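Putative hydrogenase (Pyrococcus furiosus, PDB 3LYU) is probably an oxidoreductase of the ferredoxin reductase type that binds FAD and a [2Fe-2S] cluster, here represented by one alpha-beta domain of the longer chain. Local coordinates at residues B[13-18]-B[39-45]; B[46-52]-B[68-74]. Numbering follows the deposited sequence.

Overall arrangement
From the N terminus the chain runs as an extended segment, 13-18, into strand 20-26, then through helix 29-42 to the turn at 43-45. Interaction 1 closes this first loop by bringing the helix end and turn back against the lead-in to the strand. The chain passes straight from Asn45 into strand 46-54, crosses over by way of helix 61-65 and returns as strand 70-76, and interaction 2 closes that second loop at the edge of the parallel sheet. The two loops follow in series, neither nested nor crossed, with centres about 15 Å apart. Gln41, within 39-45 but out of reach of 13-18, packs on Val47, Val68 and Thr69, joining helix 29-42 to the strand pair.

Interaction 1. Residues B[13-18]-B[39-45]; sequences VPMEKF and AWQEIGN
The indole of Trp40, on the last turn of helix 29-42, is the apolar centre on which the irregular, mostly extended segment 13-18 folds. Trp40 (chi1 m, chi2 -25°) lies between Met15 and Phe18. The selenium of Met15, a selenomethionine with chi1 and chi2 both m, makes an oblique Met-aromatic contact 4.4 Å from the centroid of the five-membered ring and also meets Ala39, SE to CB 3.9 Å. Phe18 (chi1 m) directs its edge to the indole face in an offset edge-to-face pair, centroids 5.8 Å apart and planes at 68°. Phe112 packs edge-to-face with the same indole, while Met15 and Ala39 also meet their counterparts in a second subunit. Farther along, Ile43 CG2 lies 3.5 Å from Glu16 O.

The helix ends in a Schellman motif: Gly44, at phi 111° and psi 18°, follows Ile43, with Gly44 N bonded to Gln41 O (3.0 Å) and Asn45 N to Trp40 O (3.0 Å). The backbone angles of Gly44 alone call for glycine, and a CB would also clash with Lys17 CE. The CA atoms of Met15 and Trp40 are 6.7 Å apart, those of Lys17 and Asn45 5.5 Å.

At the polar edge, Trp40 NE1 donates to Pro14 O (3.0 Å, nearly linear). Asn45, chi1 m, grips the backbone: ND2 donates to Glu16 O (2.7 Å) and to Trp40 O (2.9 Å), while OD1 accepts from Phe18 N (2.6 Å) and from Gly19 N. The Glu16 carboxylate instead forms a salt bridge with Lys121 of a third subunit.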
ATOM      1  N   VAL B  13       3.534   0.539 -12.524  1.00 42.41           N
ATOM      2  CA  VAL B  13       2.413   0.068 -13.320  1.00 40.99           C
ATOM      3  C   VAL B  13       2.671  -1.355 -13.795  1.00 41.33           C
ATOM      4  O   VAL B  13       3.828  -1.761 -13.934  1.00 38.40           O
ATOM      5  CB  VAL B  13       2.206   1.034 -14.527  1.00 37.39           C
ATOM      6  CG1 VAL B  13       3.277   0.798 -15.593  1.00 43.00           C
ATOM      7  CG2 VAL B  13       0.818   0.893 -15.085  1.00 44.52           C
ATOM      8  N   PRO B  14       1.602  -2.141 -14.007  1.00 42.47           N
ATOM      9  CA  PRO B  14       1.719  -3.528 -14.470  1.00 40.66           C
ATOM     10  C   PRO B  14       1.954  -3.615 -15.981  1.00 40.15           C
ATOM     11  O   PRO B  14       1.344  -2.882 -16.758  1.00 39.98           O
ATOM     12  CB  PRO B  14       0.386  -4.137 -14.050  1.00 39.02           C
ATOM     13  CG  PRO B  14      -0.546  -2.999 -14.196  1.00 43.68           C
ATOM     14  CD  PRO B  14       0.224  -1.865 -13.569  1.00 46.61           C
HETATM   15  N   MSE B  15       2.834  -4.523 -16.390  1.00 46.60           N
HETATM   16  CA  MSE B  15       3.153  -4.695 -17.801  1.00 48.28           C
HETATM   17  C   MSE B  15       2.400  -5.842 -18.463  1.00 49.56           C
HETATM   18  O   MSE B  15       2.949  -6.926 -18.631  1.00 52.17           O
HETATM   19  CB  MSE B  15       4.655  -4.910 -17.951  1.00 51.77           C
HETATM   20  CG  MSE B  15       5.474  -3.630 -17.803  1.00 54.99           C
HETATM   21 SE   MSE B  15       4.923  -2.288 -19.108  1.00 62.20          SE
HETATM   22  CE  MSE B  15       4.528  -0.812 -17.978  1.00 56.38           C
ATOM     23  N   GLU B  16       1.149  -5.600 -18.851  1.00 53.58           N
ATOM     24  CA  GLU B  16       0.328  -6.634 -19.481  1.00 52.16           C
ATOM     25  C   GLU B  16      -0.319  -6.142 -20.752  1.00 52.85           C
ATOM     26  O   GLU B  16      -0.249  -4.960 -21.083  1.00 51.05           O
ATOM     27  CB  GLU B  16      -0.787  -7.084 -18.540  1.00 54.51           C
ATOM     28  CG  GLU B  16      -0.319  -7.491 -17.164  1.00 57.31           C
ATOM     29  CD  GLU B  16      -1.432  -8.053 -16.318  1.00 58.48           C
ATOM     30  OE1 GLU B  16      -2.529  -7.441 -16.280  1.00 59.33           O
ATOM     31  OE2 GLU B  16      -1.199  -9.104 -15.689  1.00 59.24           O
ATOM     32  N   LYS B  17      -0.956  -7.059 -21.468  1.00 53.22           N
ATOM     33  CA  LYS B  17      -1.653  -6.695 -22.683  1.00 52.57           C
ATOM     34  C   LYS B  17      -3.093  -6.457 -22.282  1.00 49.71           C
ATOM     35  O   LYS B  17      -3.839  -7.408 -22.036  1.00 53.98           O
ATOM     36  CB  LYS B  17      -1.595  -7.819 -23.720  1.00 53.13           C
ATOM     37  CG  LYS B  17      -0.236  -8.023 -24.358  1.00 58.31           C
ATOM     38  CD  LYS B  17      -0.364  -8.891 -25.599  1.00 59.73           C
ATOM     39  CE  LYS B  17       0.994  -9.183 -26.216  1.00 59.90           C
ATOM     40  NZ  LYS B  17       0.883  -9.977 -27.482  1.00 55.61           N
ATOM     41  N   PHE B  18      -3.477  -5.190 -22.181  1.00 49.63           N
ATOM     42  CA  PHE B  18      -4.847  -4.846 -21.825  1.00 50.22           C
ATOM     43  C   PHE B  18      -5.621  -4.651 -23.123  1.00 50.79           C
ATOM     44  O   PHE B  18      -6.854  -4.692 -23.143  1.00 50.97           O
ATOM     45  CB  PHE B  18      -4.890  -3.562 -20.987  1.00 48.88           C
ATOM     46  CG  PHE B  18      -4.108  -3.643 -19.699  1.00 47.71           C
ATOM     47  CD1 PHE B  18      -2.728  -3.444 -19.694  1.00 47.57           C
ATOM     48  CD2 PHE B  18      -4.750  -3.910 -18.489  1.00 45.98           C
ATOM     49  CE1 PHE B  18      -1.994  -3.507 -18.504  1.00 47.36           C
ATOM     50  CE2 PHE B  18      -4.027  -3.978 -17.294  1.00 47.52           C
ATOM     51  CZ  PHE B  18      -2.641  -3.774 -17.301  1.00 44.64           C
ATOM     52  N   ALA B  39       6.447   1.648 -23.218  1.00 36.48           N
ATOM     53  CA  ALA B  39       6.594   0.253 -22.813  1.00 37.19           C
ATOM     54  C   ALA B  39       5.325  -0.577 -23.034  1.00 39.50           C
ATOM     55  O   ALA B  39       5.402  -1.774 -23.305  1.00 38.80           O
ATOM     56  CB  ALA B  39       7.000   0.189 -21.370  1.00 32.63           C
ATOM     57  N   TRP B  40       4.156   0.045 -22.908  1.00 42.73           N
ATOM     58  CA  TRP B  40       2.915  -0.688 -23.128  1.00 41.62           C
ATOM     59  C   TRP B  40       2.736  -1.027 -24.600  1.00 44.66           C
ATOM     60  O   TRP B  40       2.218  -2.082 -24.935  1.00 47.18           O
ATOM     61  CB  TRP B  40       1.709   0.111 -22.646  1.00 33.47           C
ATOM     62  CG  TRP B  40       1.401  -0.085 -21.197  1.00 31.11           C
ATOM     63  CD1 TRP B  40       1.716  -1.176 -20.427  1.00 29.26           C
ATOM     64  CD2 TRP B  40       0.625   0.782 -20.358  1.00 28.82           C
ATOM     65  NE1 TRP B  40       1.180  -1.043 -19.164  1.00 27.69           N
ATOM     66  CE2 TRP B  40       0.504   0.147 -19.094  1.00 28.57           C
ATOM     67  CE3 TRP B  40       0.012   2.032 -20.553  1.00 35.99           C
ATOM     68  CZ2 TRP B  40      -0.207   0.717 -18.031  1.00 33.91           C
ATOM     69  CZ3 TRP B  40      -0.698   2.600 -19.494  1.00 34.64           C
ATOM     70  CH2 TRP B  40      -0.801   1.937 -18.244  1.00 35.44           C
ATOM     71  N   GLN B  41       3.166  -0.129 -25.477  1.00 48.65           N
ATOM     72  CA  GLN B  41       3.052  -0.344 -26.910  1.00 50.61           C
ATOM     73  C   GLN B  41       3.931  -1.525 -27.294  1.00 51.22           C
ATOM     74  O   GLN B  41       3.487  -2.437 -27.979  1.00 54.77           O
ATOM     75  CB  GLN B  41       3.493   0.917 -27.667  1.00 49.09           C
ATOM     76  CG  GLN B  41       3.245   0.897 -29.177  1.00 47.10           C
ATOM     77  CD  GLN B  41       1.778   1.098 -29.575  1.00 46.83           C
ATOM     78  OE1 GLN B  41       1.431   1.004 -30.755  1.00 45.73           O
ATOM     79  NE2 GLN B  41       0.921   1.383 -28.598  1.00 45.92           N
ATOM     80  N   GLU B  42       5.178  -1.511 -26.834  1.00 50.60           N
ATOM     81  CA  GLU B  42       6.141  -2.583 -27.126  1.00 49.71           C
ATOM     82  C   GLU B  42       5.669  -3.952 -26.619  1.00 49.65           C
ATOM     83  O   GLU B  42       5.995  -4.986 -27.206  1.00 49.15           O
ATOM     84  CB  GLU B  42       7.498  -2.245 -26.486  1.00 48.83           C
ATOM     85  CG  GLU B  42       8.684  -3.025 -27.018  1.00 54.74           C
ATOM     86  CD  GLU B  42       8.961  -2.698 -28.470  1.00 60.45           C
ATOM     87  OE1 GLU B  42       8.869  -1.496 -28.830  1.00 64.48           O
ATOM     88  OE2 GLU B  42       9.276  -3.635 -29.248  1.00 65.36           O
ATOM     89  N   ILE B  43       4.911  -3.943 -25.522  1.00 50.37           N
ATOM     90  CA  ILE B  43       4.382  -5.161 -24.902  1.00 50.06           C
ATOM     91  C   ILE B  43       3.174  -5.729 -25.651  1.00 50.40           C
ATOM     92  O   ILE B  43       2.702  -6.824 -25.354  1.00 51.51           O
ATOM     93  CB  ILE B  43       4.035  -4.903 -23.390  1.00 52.35           C
ATOM     94  CG1 ILE B  43       5.022  -5.666 -22.512  1.00 54.97           C
ATOM     95  CG2 ILE B  43       2.610  -5.321 -23.058  1.00 53.24           C
ATOM     96  CD1 ILE B  43       6.488  -5.294 -22.750  1.00 46.00           C
ATOM     97  N   GLY B  44       2.675  -4.983 -26.624  1.00 48.64           N
ATOM     98  CA  GLY B  44       1.555  -5.472 -27.400  1.00 48.06           C
ATOM     99  C   GLY B  44       0.236  -4.754 -27.200  1.00 50.08           C
ATOM    100  O   GLY B  44      -0.821  -5.287 -27.558  1.00 51.72           O
ATOM    101  N   ASN B  45       0.301  -3.551 -26.633  1.00 48.97           N
ATOM    102  CA  ASN B  45      -0.885  -2.741 -26.384  1.00 47.30           C
ATOM    103  C   ASN B  45      -1.043  -1.646 -27.437  1.00 45.92           C
ATOM    104  O   ASN B  45      -0.065  -1.055 -27.880  1.00 43.36           O
ATOM    105  CB  ASN B  45      -0.799  -2.092 -24.999  1.00 41.99           C
ATOM    106  CG  ASN B  45      -0.852  -3.099 -23.884  1.00 41.64           C
ATOM    107  OD1 ASN B  45      -1.846  -3.791 -23.706  1.00 40.83           O
ATOM    108  ND2 ASN B  45       0.223  -3.191 -23.125  1.00 39.67           N
TER

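Interaction 2. Residues B[46-52]-B[68-74]; sequences DVTTLHV and VTRHIVE
Strands 46-52 and 70-74 run parallel, their axes 4.5 Å apart at closest and inclined by 13°, in the register Thr49-His71, Leu50-Ile72, His51-Val73 and Val52-Glu74 (CA-CA 4.6 to 4.9 Å). The backbone ladder has Thr49 N donating to Arg70 O (2.8 Å, bent and less surely placed), Ile72 N to Thr49 O (2.6 Å), His51 N to Ile72 O (2.7 Å) and Glu74 N to His51 O (3.0 Å). Thr69 N gives a weak bond to Val47 O (3.1 Å).

With helix 61-65 as the connection, the pair forms a beta-alpha-beta crossover at the edge of the parallel sheet (order 3-2-1-4-5), strand 70-76 being outermost within the chain; strand 46-54 also bonds to strand 20-26.

Of the apolar contacts, Val47 CG1 meets Val68 CG1 (3.6 Å) just before strand 70-74, whereas Leu50 CD1 (chi1 t, chi2 p) reaches Ile72 CG2 (3.8 Å) on the face packed by helix 84-104.

Among polar side chains, Thr49 (chi1 p) and His71 (chi1 t) share a hydrogen bond, OG1 to ND1 2.5 Å, beside Leu64 of helix 61-65. Arg70 brings its guanidinium close to Thr48 and salt-bridges Glu106, whereas the carboxylate of Glu74 turns away to Arg94 and Lys98.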
ATOM      1  N   ASP B  46      -2.278  -1.381 -27.837  1.00 47.94           N
ATOM      2  CA  ASP B  46      -2.562  -0.331 -28.807  1.00 48.79           C
ATOM      3  C   ASP B  46      -2.806   0.931 -27.992  1.00 48.39           C
ATOM      4  O   ASP B  46      -3.952   1.307 -27.748  1.00 45.80           O
ATOM      5  CB  ASP B  46      -3.819  -0.676 -29.610  1.00 52.84           C
ATOM      6  CG  ASP B  46      -4.249   0.446 -30.537  1.00 57.78           C
ATOM      7  OD1 ASP B  46      -3.521   0.734 -31.508  1.00 63.65           O
ATOM      8  OD2 ASP B  46      -5.315   1.047 -30.295  1.00 58.59           O
ATOM      9  N   VAL B  47      -1.734   1.582 -27.561  1.00 48.48           N
ATOM     10  CA  VAL B  47      -1.898   2.776 -26.755  1.00 48.66           C
ATOM     11  C   VAL B  47      -1.892   4.055 -27.592  1.00 48.35           C
ATOM     12  O   VAL B  47      -1.086   4.220 -28.505  1.00 47.87           O
ATOM     13  CB  VAL B  47      -0.808   2.847 -25.639  1.00 50.54           C
ATOM     14  CG1 VAL B  47       0.570   2.820 -26.255  1.00 47.57           C
ATOM     15  CG2 VAL B  47      -0.993   4.102 -24.792  1.00 45.87           C
ATOM     16  N   THR B  48      -2.836   4.940 -27.293  1.00 41.18           N
ATOM     17  CA  THR B  48      -2.941   6.221 -27.975  1.00 38.69           C
ATOM     18  C   THR B  48      -2.859   7.215 -26.820  1.00 36.98           C
ATOM     19  O   THR B  48      -3.654   7.146 -25.870  1.00 32.44           O
ATOM     20  CB  THR B  48      -4.288   6.390 -28.690  1.00 43.80           C
ATOM     21  OG1 THR B  48      -5.286   6.747 -27.733  1.00 46.44           O
ATOM     22  CG2 THR B  48      -4.704   5.092 -29.375  1.00 41.56           C
ATOM     23  N   THR B  49      -1.886   8.118 -26.882  1.00 35.82           N
ATOM     24  CA  THR B  49      -1.707   9.082 -25.810  1.00 30.28           C
ATOM     25  C   THR B  49      -2.375  10.409 -26.073  1.00 27.94           C
ATOM     26  O   THR B  49      -2.504  10.849 -27.215  1.00 23.29           O
ATOM     27  CB  THR B  49      -0.204   9.359 -25.521  1.00 37.64           C
ATOM     28  OG1 THR B  49       0.433   9.853 -26.704  1.00 35.38           O
ATOM     29  CG2 THR B  49       0.497   8.093 -25.049  1.00 33.80           C
ATOM     30  N   LEU B  50      -2.805  11.054 -25.005  1.00 32.39           N
ATOM     31  CA  LEU B  50      -3.443  12.347 -25.137  1.00 35.25           C
ATOM     32  C   LEU B  50      -2.735  13.322 -24.216  1.00 37.93           C
ATOM     33  O   LEU B  50      -2.594  13.059 -23.028  1.00 40.14           O
ATOM     34  CB  LEU B  50      -4.927  12.249 -24.763  1.00 36.89           C
ATOM     35  CG  LEU B  50      -5.649  13.581 -24.498  1.00 35.98           C
ATOM     36  CD1 LEU B  50      -5.721  14.392 -25.773  1.00 40.13           C
ATOM     37  CD2 LEU B  50      -7.038  13.323 -23.945  1.00 32.22           C
ATOM     38  N   HIS B  51      -2.266  14.433 -24.764  1.00 37.50           N
ATOM     39  CA  HIS B  51      -1.600  15.431 -23.947  1.00 36.28           C
ATOM     40  C   HIS B  51      -2.416  16.708 -23.985  1.00 36.92           C
ATOM     41  O   HIS B  51      -2.523  17.347 -25.040  1.00 37.94           O
ATOM     42  CB  HIS B  51      -0.184  15.735 -24.464  1.00 41.62           C
ATOM     43  CG  HIS B  51       0.594  16.664 -23.577  1.00 37.42           C
ATOM     44  ND1 HIS B  51       1.685  17.379 -24.020  1.00 34.81           N
ATOM     45  CD2 HIS B  51       0.444  16.982 -22.268  1.00 35.47           C
ATOM     46  CE1 HIS B  51       2.174  18.099 -23.025  1.00 37.45           C
ATOM     47  NE2 HIS B  51       1.439  17.875 -21.951  1.00 38.62           N
ATOM     48  N   VAL B  52      -2.997  17.079 -22.844  1.00 33.77           N
ATOM     49  CA  VAL B  52      -3.780  18.310 -22.773  1.00 36.20           C
ATOM     50  C   VAL B  52      -2.992  19.293 -21.917  1.00 31.49           C
ATOM     51  O   VAL B  52      -2.712  19.038 -20.743  1.00 34.06           O
ATOM     52  CB  VAL B  52      -5.186  18.070 -22.162  1.00 34.29           C
ATOM     53  CG1 VAL B  52      -6.015  19.345 -22.261  1.00 41.19           C
ATOM     54  CG2 VAL B  52      -5.885  16.921 -22.886  1.00 35.35           C
ATOM     55  N   VAL B  68       3.815   5.321 -29.772  1.00 46.79           N
ATOM     56  CA  VAL B  68       2.459   4.796 -29.638  1.00 45.42           C
ATOM     57  C   VAL B  68       1.781   4.744 -30.999  1.00 49.03           C
ATOM     58  O   VAL B  68       2.267   5.323 -31.963  1.00 54.13           O
ATOM     59  CB  VAL B  68       1.605   5.668 -28.694  1.00 41.01           C
ATOM     60  CG1 VAL B  68       2.283   5.793 -27.341  1.00 30.52           C
ATOM     61  CG2 VAL B  68       1.380   7.045 -29.311  1.00 38.94           C
ATOM     62  N   THR B  69       0.654   4.049 -31.089  1.00 50.01           N
ATOM     63  CA  THR B  69      -0.049   3.959 -32.363  1.00 48.38           C
ATOM     64  C   THR B  69      -0.486   5.362 -32.756  1.00 49.32           C
ATOM     65  O   THR B  69      -0.313   5.763 -33.898  1.00 47.48           O
ATOM     66  CB  THR B  69      -1.291   3.042 -32.280  1.00 48.71           C
ATOM     67  OG1 THR B  69      -2.375   3.736 -31.651  1.00 49.20           O
ATOM     68  CG2 THR B  69      -0.972   1.813 -31.472  1.00 45.43           C
ATOM     69  N   ARG B  70      -1.025   6.108 -31.792  1.00 47.85           N
ATOM     70  CA  ARG B  70      -1.490   7.473 -32.032  1.00 45.39           C
ATOM     71  C   ARG B  70      -1.306   8.429 -30.849  1.00 43.07           C
ATOM     72  O   ARG B  70      -1.685   8.121 -29.716  1.00 46.09           O
ATOM     73  CB  ARG B  70      -2.966   7.452 -32.410  1.00 48.98           C
ATOM     74  CG  ARG B  70      -3.508   8.798 -32.790  1.00 52.03           C
ATOM     75  CD  ARG B  70      -4.887   8.974 -32.219  1.00 54.73           C
ATOM     76  NE  ARG B  70      -5.809   7.969 -32.592  1.00 57.03           N
ATOM     77  CZ  ARG B  70      -6.618   7.142 -31.941  1.00 59.33           C
ATOM     78  NH1 ARG B  70      -7.308   6.385 -32.765  1.00 62.90           N
ATOM     79  NH2 ARG B  70      -6.779   7.001 -30.630  1.00 62.35           N
ATOM     80  N   HIS B  71      -0.735   9.594 -31.119  1.00 39.72           N
ATOM     81  CA  HIS B  71      -0.539  10.592 -30.082  1.00 41.35           C
ATOM     82  C   HIS B  71      -1.353  11.848 -30.366  1.00 43.07           C
ATOM     83  O   HIS B  71      -1.201  12.461 -31.414  1.00 41.53           O
ATOM     84  CB  HIS B  71       0.935  10.973 -29.962  1.00 44.28           C
ATOM     85  CG  HIS B  71       1.173  12.130 -29.040  1.00 38.24           C
ATOM     86  ND1 HIS B  71       0.757  12.131 -27.725  1.00 39.32           N
ATOM     87  CD2 HIS B  71       1.734  13.343 -29.257  1.00 38.27           C
ATOM     88  CE1 HIS B  71       1.049  13.295 -27.173  1.00 32.67           C
ATOM     89  NE2 HIS B  71       1.643  14.049 -28.082  1.00 31.88           N
ATOM     90  N   ILE B  72      -2.202  12.238 -29.420  1.00 43.55           N
ATOM     91  CA  ILE B  72      -3.042  13.428 -29.578  1.00 43.97           C
ATOM     92  C   ILE B  72      -2.603  14.585 -28.688  1.00 42.96           C
ATOM     93  O   ILE B  72      -2.328  14.393 -27.502  1.00 42.52           O
ATOM     94  CB  ILE B  72      -4.532  13.125 -29.243  1.00 41.88           C
ATOM     95  CG1 ILE B  72      -5.023  11.911 -30.040  1.00 41.03           C
ATOM     96  CG2 ILE B  72      -5.388  14.361 -29.518  1.00 35.83           C
ATOM     97  CD1 ILE B  72      -4.771  12.002 -31.539  1.00 46.00           C
ATOM     98  N   VAL B  73      -2.547  15.785 -29.257  1.00 43.17           N
ATOM     99  CA  VAL B  73      -2.163  16.960 -28.485  1.00 45.68           C
ATOM    100  C   VAL B  73      -3.272  17.999 -28.610  1.00 45.64           C
ATOM    101  O   VAL B  73      -3.699  18.331 -29.713  1.00 41.07           O
ATOM    102  CB  VAL B  73      -0.811  17.587 -28.989  1.00 45.23           C
ATOM    103  CG1 VAL B  73      -0.373  18.717 -28.051  1.00 44.91           C
ATOM    104  CG2 VAL B  73       0.278  16.530 -29.058  1.00 47.71           C
ATOM    105  N   GLU B  74      -3.747  18.493 -27.471  1.00 48.05           N
ATOM    106  CA  GLU B  74      -4.795  19.506 -27.438  1.00 47.82           C
ATOM    107  C   GLU B  74      -4.243  20.748 -26.740  1.00 48.28           C
ATOM    108  O   GLU B  74      -4.359  20.875 -25.521  1.00 49.32           O
ATOM    109  CB  GLU B  74      -6.010  18.987 -26.669  1.00 48.03           C
ATOM    110  CG  GLU B  74      -6.794  17.936 -27.401  1.00 51.63           C
ATOM    111  CD  GLU B  74      -7.342  18.445 -28.724  1.00 52.54           C
ATOM    112  OE1 GLU B  74      -7.919  19.557 -28.742  1.00 55.09           O
ATOM    113  OE2 GLU B  74      -7.208  17.732 -29.743  1.00 49.09           O
TER